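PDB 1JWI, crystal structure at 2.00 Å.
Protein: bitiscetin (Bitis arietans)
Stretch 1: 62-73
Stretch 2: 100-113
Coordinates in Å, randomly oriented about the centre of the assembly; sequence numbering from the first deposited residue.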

# COMPACT_ATOMS: atom_id res chain seq x y z
N PHE A 62 10.99 16.78 13.81
CA PHE A 62 10.41 15.89 12.81
C PHE A 62 9.47 14.87 13.48
O PHE A 62 9.90 13.78 13.83
CB PHE A 62 11.51 15.12 12.06
CG PHE A 62 12.52 16.01 11.35
CD1 PHE A 62 13.40 16.81 12.07
CD2 PHE A 62 12.61 16.00 9.96
CE1 PHE A 62 14.36 17.60 11.43
CE2 PHE A 62 13.57 16.78 9.30
CZ PHE A 62 14.44 17.59 10.04
N VAL A 63 8.20 15.24 13.65
CA VAL A 63 7.24 14.33 14.27
C VAL A 63 6.07 13.96 13.36
O VAL A 63 5.37 12.99 13.62
CB VAL A 63 6.66 14.94 15.56
CG1 VAL A 63 7.77 15.16 16.57
CG2 VAL A 63 5.97 16.26 15.23
N TYR A 64 5.86 14.74 12.31
CA TYR A 64 4.76 14.47 11.39
C TYR A 64 5.25 14.29 9.97
O TYR A 64 6.31 14.80 9.61
CB TYR A 64 3.77 15.63 11.37
CG TYR A 64 3.04 15.92 12.66
CD1 TYR A 64 2.09 15.03 13.17
CD2 TYR A 64 3.25 17.12 13.33
CE1 TYR A 64 1.37 15.34 14.33
CE2 TYR A 64 2.54 17.44 14.49
CZ TYR A 64 1.60 16.54 14.98
OH TYR A 64 0.89 16.85 16.12
N ASP A 65 4.48 13.56 9.18
CA ASP A 65 4.80 13.41 7.77
C ASP A 65 4.11 14.65 7.19
O ASP A 65 3.34 15.32 7.89
CB ASP A 65 4.17 12.14 7.18
CG ASP A 65 4.71 10.86 7.82
OD1 ASP A 65 4.02 10.28 8.68
OD2 ASP A 65 5.82 10.44 7.46
N ALA A 66 4.37 14.97 5.93
CA ALA A 66 3.73 16.13 5.32
C ALA A 66 3.10 15.75 3.98
O ALA A 66 3.76 15.18 3.11
CB ALA A 66 4.75 17.24 5.12
N TRP A 67 1.81 16.04 3.83
CA TRP A 67 1.07 15.74 2.61
C TRP A 67 1.59 16.43 1.35
O TRP A 67 1.92 17.62 1.38
CB TRP A 67 -0.40 16.15 2.75
CG TRP A 67 -1.23 15.35 3.70
CD1 TRP A 67 -2.06 15.84 4.67
CD2 TRP A 67 -1.36 13.93 3.75
NE1 TRP A 67 -2.70 14.81 5.31
CE2 TRP A 67 -2.29 13.62 4.76
CE3 TRP A 67 -0.78 12.88 3.02
CZ2 TRP A 67 -2.67 12.31 5.07
CZ3 TRP A 67 -1.15 11.57 3.33
CH2 TRP A 67 -2.08 11.30 4.34
N ILE A 68 1.64 15.67 0.26
CA ILE A 68 1.99 16.22 -1.05
C ILE A 68 0.82 15.78 -1.94
O ILE A 68 0.00 14.96 -1.52
CB ILE A 68 3.35 15.70 -1.63
CG1 ILE A 68 3.41 14.18 -1.62
CG2 ILE A 68 4.50 16.33 -0.85
CD1 ILE A 68 4.68 13.66 -2.30
N GLY A 69 0.74 16.31 -3.16
CA GLY A 69 -0.39 16.00 -4.02
C GLY A 69 -0.54 14.68 -4.75
O GLY A 69 -1.31 14.61 -5.70
N LEU A 70 0.15 13.64 -4.32
CA LEU A 70 0.07 12.35 -5.00
C LEU A 70 -0.92 11.39 -4.35
O LEU A 70 -0.95 11.27 -3.12
CB LEU A 70 1.46 11.72 -5.03
CG LEU A 70 1.63 10.49 -5.91
CD1 LEU A 70 1.43 10.86 -7.37
CD2 LEU A 70 3.03 9.92 -5.69
N ARG A 71 -1.72 10.71 -5.17
CA ARG A 71 -2.71 9.74 -4.67
C ARG A 71 -2.89 8.53 -5.60
O ARG A 71 -2.80 8.64 -6.82
CB ARG A 71 -4.08 10.41 -4.48
CG ARG A 71 -5.12 9.47 -3.86
CD ARG A 71 -6.42 10.18 -3.45
NE ARG A 71 -7.21 10.62 -4.60
CZ ARG A 71 -8.41 11.19 -4.50
NH1 ARG A 71 -8.97 11.39 -3.31
NH2 ARG A 71 -9.06 11.57 -5.60
N ASP A 72 -3.13 7.37 -4.99
CA ASP A 72 -3.37 6.14 -5.73
C ASP A 72 -4.85 6.19 -6.09
O ASP A 72 -5.71 6.04 -5.22
CB ASP A 72 -3.07 4.92 -4.85
CG ASP A 72 -3.49 3.60 -5.51
OD1 ASP A 72 -3.38 2.54 -4.85
OD2 ASP A 72 -3.93 3.61 -6.68
N GLU A 73 -5.16 6.39 -7.36
CA GLU A 73 -6.54 6.50 -7.81
C GLU A 73 -7.30 5.20 -8.08
O GLU A 73 -8.45 5.24 -8.54
CB GLU A 73 -6.60 7.37 -9.07
CG GLU A 73 -7.57 8.53 -8.96
CD GLU A 73 -7.19 9.51 -7.88
OE1 GLU A 73 -6.06 10.05 -7.95
OE2 GLU A 73 -8.00 9.73 -6.96
N CYS A 100 -2.84 7.69 -0.05
CA CYS A 100 -2.35 9.06 -0.16
C CYS A 100 -0.86 9.10 0.20
O CYS A 100 -0.41 8.34 1.06
CB CYS A 100 -3.15 9.99 0.76
SG CYS A 100 -4.85 10.29 0.17
N PHE A 101 -0.11 10.00 -0.43
CA PHE A 101 1.32 10.10 -0.18
C PHE A 101 1.79 11.38 0.48
O PHE A 101 1.21 12.45 0.31
CB PHE A 101 2.10 9.90 -1.48
CG PHE A 101 2.01 8.50 -2.03
CD1 PHE A 101 0.86 8.08 -2.70
CD2 PHE A 101 3.05 7.59 -1.86
CE1 PHE A 101 0.75 6.77 -3.19
CE2 PHE A 101 2.96 6.28 -2.34
CZ PHE A 101 1.81 5.87 -3.00
N GLY A 102 2.87 11.25 1.25
CA GLY A 102 3.43 12.39 1.94
C GLY A 102 4.93 12.24 2.09
O GLY A 102 5.50 11.18 1.82
N LEU A 103 5.59 13.33 2.51
CA LEU A 103 7.03 13.30 2.72
C LEU A 103 7.27 12.50 4.01
O LEU A 103 6.71 12.82 5.06
CB LEU A 103 7.56 14.73 2.86
CG LEU A 103 7.31 15.65 1.65
CD1 LEU A 103 7.91 17.02 1.89
CD2 LEU A 103 7.92 15.01 0.41
N ASP A 104 8.10 11.47 3.91
CA ASP A 104 8.42 10.58 5.03
C ASP A 104 9.31 11.22 6.09
O ASP A 104 10.47 11.54 5.84
CB ASP A 104 9.10 9.34 4.47
CG ASP A 104 9.22 8.22 5.48
OD1 ASP A 104 9.00 8.43 6.69
OD2 ASP A 104 9.56 7.10 5.04
N VAL A 105 8.77 11.38 7.30
CA VAL A 105 9.53 11.98 8.39
C VAL A 105 10.80 11.20 8.72
O VAL A 105 11.81 11.77 9.12
CB VAL A 105 8.67 12.06 9.68
CG1 VAL A 105 8.49 10.66 10.27
CG2 VAL A 105 9.31 13.01 10.68
N HIS A 106 10.75 9.88 8.52
CA HIS A 106 11.88 9.02 8.83
C HIS A 106 13.10 9.18 7.93
O HIS A 106 14.19 8.71 8.27
CB HIS A 106 11.40 7.56 8.84
CG HIS A 106 10.37 7.29 9.89
ND1 HIS A 106 9.25 6.52 9.66
CD2 HIS A 106 10.29 7.70 11.18
CE1 HIS A 106 8.52 6.47 10.76
NE2 HIS A 106 9.13 7.17 11.70
N THR A 107 12.94 9.84 6.80
CA THR A 107 14.06 10.07 5.90
C THR A 107 14.29 11.58 5.84
O THR A 107 14.96 12.10 4.95
CB THR A 107 13.78 9.50 4.47
OG1 THR A 107 12.60 10.12 3.92
CG2 THR A 107 13.57 7.99 4.51
N GLU A 108 13.74 12.27 6.83
CA GLU A 108 13.84 13.72 6.95
C GLU A 108 13.24 14.38 5.71
O GLU A 108 13.82 15.30 5.12
CB GLU A 108 15.29 14.16 7.17
CG GLU A 108 15.95 13.47 8.35
CD GLU A 108 17.06 14.28 9.00
OE1 GLU A 108 17.92 14.83 8.26
OE2 GLU A 108 17.08 14.36 10.24
N TYR A 109 12.07 13.88 5.32
CA TYR A 109 11.34 14.39 4.17
C TYR A 109 12.08 14.24 2.84
O TYR A 109 11.84 15.00 1.90
CB TYR A 109 10.97 15.86 4.41
CG TYR A 109 10.27 16.08 5.73
CD1 TYR A 109 9.25 15.24 6.15
CD2 TYR A 109 10.63 17.15 6.55
CE1 TYR A 109 8.58 15.45 7.35
CE2 TYR A 109 9.97 17.37 7.76
CZ TYR A 109 8.95 16.52 8.16
OH TYR A 109 8.28 16.73 9.34
N ARG A 110 12.98 13.26 2.76
CA ARG A 110 13.74 13.02 1.54
C ARG A 110 13.00 12.08 0.58
O ARG A 110 13.19 12.16 -0.64
CB ARG A 110 15.10 12.42 1.89
CG ARG A 110 16.04 12.29 0.70
CD ARG A 110 16.37 13.65 0.09
NE ARG A 110 17.03 14.55 1.03
CZ ARG A 110 17.43 15.78 0.74
NH1 ARG A 110 17.24 16.28 -0.47
NH2 ARG A 110 18.03 16.53 1.66
N THR A 111 12.16 11.20 1.11
CA THR A 111 11.44 10.25 0.26
C THR A 111 9.93 10.31 0.46
O THR A 111 9.44 11.01 1.35
CB THR A 111 11.91 8.81 0.53
OG1 THR A 111 11.76 8.51 1.92
CG2 THR A 111 13.37 8.66 0.15
N TRP A 112 9.19 9.58 -0.37
CA TRP A 112 7.74 9.57 -0.27
C TRP A 112 7.22 8.26 0.32
O TRP A 112 7.77 7.19 0.06
CB TRP A 112 7.11 9.81 -1.64
CG TRP A 112 7.62 11.05 -2.33
CD1 TRP A 112 8.26 12.12 -1.75
CD2 TRP A 112 7.50 11.37 -3.73
NE1 TRP A 112 8.54 13.08 -2.70
CE2 TRP A 112 8.08 12.64 -3.92
CE3 TRP A 112 6.95 10.70 -4.83
CZ2 TRP A 112 8.14 13.26 -5.17
CZ3 TRP A 112 7.01 11.32 -6.09
CH2 TRP A 112 7.60 12.59 -6.24
N THR A 113 6.15 8.34 1.10
CA THR A 113 5.57 7.15 1.73
C THR A 113 4.04 7.15 1.63
O THR A 113 3.41 8.21 1.61
CB THR A 113 6.00 7.07 3.23
OG1 THR A 113 5.59 5.82 3.79
CG2 THR A 113 5.38 8.21 4.02
O HOH W 1 6.70 7.93 7.85

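The two stretches pair as antiparallel strands, and backbone hydrogen bonds form the frame of the contact. Ala-66 and Leu-103 bond in both directions: Leu-103 N donates to Ala-66 O at 2.7 Å, and Ala-66 N donates to Leu-103 O at 3.3 Å. Next along, Ile-68 N donates to Phe-101 O at 3.2 Å, nearly in line. The chain then turns a corner at Gly-69, and the register shifts by two between Trp-67 and Arg-71, a beta bulge. Pairing resumes beyond it, where Phe-101 N donates to Leu-70 O at 3.1 Å. Because of the bulge, Phe-101 bonds to Ile-68 through its O and to Leu-70 through its N.

Trp-67 and Gly-102 form a non-hydrogen-bonded pair, with their CA atoms 4.2 Å apart. Gly-102 has no side chain. Its CA lies 3.0 Å from Ala-66 O, and a CB in ideal position on Gly-102 would lie 2.8 Å from that same O, a clash.

Two side-chain hydrogen bonds extend the contact beyond the strands. Val-105 N donates to Asp-65 OD2 at 3.1 Å, almost straight at 171°. Tyr-109 OH donates to Tyr-64 O at 2.8 Å, which ties a loop of the second stretch to the backbone before the first strand.

One contact brings like charges together. Asp-65 OD2 and Asp-104 OD1 are 3.8 Å apart. Water 1 bridges them, donating to Asp-65 OD2 at 2.7 Å and to Asp-104 OD1 at 2.6 Å. Each of these two oxygens also accepts a backbone NH: Asp-65 OD2 from Val-105 N, as above, and Asp-104 OD1 from His-106 N at 2.9 Å.

The apolar contacts center on Ile-68 and Leu-70. Ile-68 CD1 sits over the face of the Trp-112 five-membered ring, 3.7 Å from its centroid and almost exactly on the normal, a CH-pi contact. Ile-68 CG2 also meets Leu-103 CG at 3.8 Å. Leu-70 CB packs against Phe-101 CB at 4.0 Å. Leu-70 CD2 lies over one face of the Phe-101 ring and also approaches Trp-112 CE3 at 4.1 Å. Apart from these, Phe-62 CB touches Val-105 CG2 at 3.3 Å.

Aromatic rings make further contacts. The CA-to-CB bond of Trp-67 points away from the second stretch, but its ring returns to it: CZ3 of Trp-67 is 3.6 Å from Cys-100 CB. At the exposed end, the Phe-62 and Tyr-109 rings are near parallel, with planes at 26°, but slid apart. Their centroids are 5.4 Å apart, so they barely overlap.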